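Pyridoxamine 5'-phosphate oxidase family protein (Corynebacterium diphtheriae NCTC 13129, PDB 3CP3) is of unknown function but, as a member of the pyridoxamine 5'-phosphate oxidase family, may bind a flavin cofactor. Local coordinates at the interface of chains A and B. Residues are numbered along the deposited sequence; one frame, centred on the assembly and turned at random. Chains: chain A/B, Uncharacterized protein.

The interface of chains A and B. Residues chain A 82, 84-85, 91, 139; chain B 29, 44, 46.
A:Phe84 lays its benzyl side chain against B:Val29, B:Pro44 and B:Asn46 in a mainly apolar patch of a two-fold interface. The pair may be the functional dimer, since split-barrel proteins of the pyridoxamine 5'-phosphate oxidase family commonly form one. The phenylalanine sits in the loop just past strand 76-83; its CG is roughly anti to the backbone N (chi1 -150°), beside the carbonyl carbon, which turns the ring toward chain B. The two methyls of B:Val29, at the start of strand 29-36, approach differently: CG1 stands above the ring plane near the root of the side chain, 3.7 Å from A:Phe84 CB, while CG2 lies nearer the plane, beside the edge, 3.6 Å from A:Phe84 CD2. A beta-branched residue suits the place, offering two methyls to one aromatic group while keeping to a strand. B:Pro44 stands on the same side of the plane as CG1, displaced outward past the other ortho carbon, with CG 3.8 Å from A:Phe84 CD1; the two side chains run at about a right angle. Proline gives a compact, rigid hydrocarbon surface with no side-chain polar group to satisfy. B:Asn46, on strand 39-50, brings its flat amide to the ring edge, ND2 3.6 Å from A:Phe84 CE2 and the planes 62° apart; this is packing, and no hydrogen bond crosses the patch. Further out, A:Phe139 CZ touches B:Pro44 CD at 4.0 Å, while its CD2 borders the A:Phe84 ring edge in plane, backing that ring within chain A. A:Ser91, small enough to fit beside the proline, sets OG in plane at the edge of the A:Phe139 ring. The A:Asp82 carboxylate passes B:Pro44 loosely, OD1 4.1 Å from its CB, with no polar partner across within bonding reach.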
loop_
_atom_site.group_PDB
_atom_site.type_symbol
_atom_site.label_atom_id
_atom_site.label_comp_id
_atom_site.label_asym_id
_atom_site.label_seq_id
_atom_site.Cartn_x
_atom_site.Cartn_y
_atom_site.Cartn_z
ATOM N N ASP A 82 -1.179 1.245 -7.716
ATOM C CA ASP A 82 0.027 1.698 -8.398
ATOM C C ASP A 82 0.455 0.793 -9.562
ATOM O O ASP A 82 -0.222 -0.225 -9.811
ATOM C CB ASP A 82 1.266 2.081 -7.492
ATOM C CG ASP A 82 1.853 0.888 -6.623
ATOM O OD1 ASP A 82 2.762 0.115 -7.063
ATOM O OD2 ASP A 82 1.525 0.856 -5.444
ATOM N N PHE A 84 4.678 0.369 -11.296
ATOM C CA PHE A 84 5.980 0.896 -11.084
ATOM C C PHE A 84 7.000 -0.026 -11.770
ATOM O O PHE A 84 6.614 -1.068 -12.342
ATOM C CB PHE A 84 6.176 1.034 -9.566
ATOM C CG PHE A 84 7.101 2.160 -9.146
ATOM C CD1 PHE A 84 6.607 3.427 -8.933
ATOM C CD2 PHE A 84 8.456 1.922 -8.917
ATOM C CE1 PHE A 84 7.468 4.468 -8.538
ATOM C CE2 PHE A 84 9.323 2.949 -8.501
ATOM C CZ PHE A 84 8.818 4.223 -8.304
ATOM N N ASP A 85 8.275 0.379 -11.750
ATOM C CA ASP A 85 9.351 -0.248 -12.529
ATOM C C ASP A 85 10.708 -0.103 -11.847
ATOM O O ASP A 85 11.647 0.429 -12.462
ATOM C CB ASP A 85 9.502 0.446 -13.885
ATOM C CG ASP A 85 8.679 -0.184 -14.982
ATOM O OD1 ASP A 85 8.485 0.521 -16.005
ATOM O OD2 ASP A 85 8.253 -1.359 -14.844
ATOM N N SER A 91 1.131 6.177 -9.098
ATOM C CA SER A 91 0.259 5.688 -8.037
ATOM C C SER A 91 -0.890 6.638 -7.887
ATOM O O SER A 91 -0.734 7.824 -8.164
ATOM C CB SER A 91 0.986 5.661 -6.675
ATOM O OG SER A 91 1.444 6.969 -6.359
ATOM N N PHE A 139 6.064 9.205 -11.251
ATOM C CA PHE A 139 7.455 9.321 -10.863
ATOM C C PHE A 139 8.357 8.932 -12.035
ATOM O O PHE A 139 8.217 7.836 -12.540
ATOM C CB PHE A 139 7.688 8.321 -9.719
ATOM C CG PHE A 139 6.623 8.338 -8.641
ATOM C CD1 PHE A 139 6.848 9.019 -7.429
ATOM C CD2 PHE A 139 5.424 7.615 -8.794
ATOM C CE1 PHE A 139 5.870 9.011 -6.409
ATOM C CE2 PHE A 139 4.434 7.610 -7.802
ATOM C CZ PHE A 139 4.670 8.317 -6.578
ATOM N N VAL B 29 9.972 -3.396 -5.974
ATOM C CA VAL B 29 9.106 -2.248 -5.656
ATOM C C VAL B 29 8.224 -2.565 -4.467
ATOM O O VAL B 29 7.568 -3.601 -4.452
ATOM C CB VAL B 29 8.209 -1.834 -6.856
ATOM C CG1 VAL B 29 7.296 -0.662 -6.506
ATOM C CG2 VAL B 29 9.094 -1.470 -8.039
ATOM N N PRO B 44 5.081 4.226 -3.490
ATOM C CA PRO B 44 5.913 3.091 -3.909
ATOM C C PRO B 44 7.373 3.525 -3.977
ATOM O O PRO B 44 7.649 4.709 -4.259
ATOM C CB PRO B 44 5.378 2.757 -5.296
ATOM C CG PRO B 44 4.681 3.942 -5.743
ATOM C CD PRO B 44 4.394 4.857 -4.623
ATOM N N ASN B 46 11.507 1.812 -4.997
ATOM C CA ASN B 46 12.408 0.667 -5.234
ATOM C C ASN B 46 13.218 0.443 -3.940
ATOM O O ASN B 46 13.777 1.392 -3.354
ATOM C CB ASN B 46 13.349 0.889 -6.459
ATOM C CG ASN B 46 12.615 0.823 -7.819
ATOM O OD1 ASN B 46 11.966 -0.176 -8.158
ATOM N ND2 ASN B 46 12.736 1.881 -8.600
#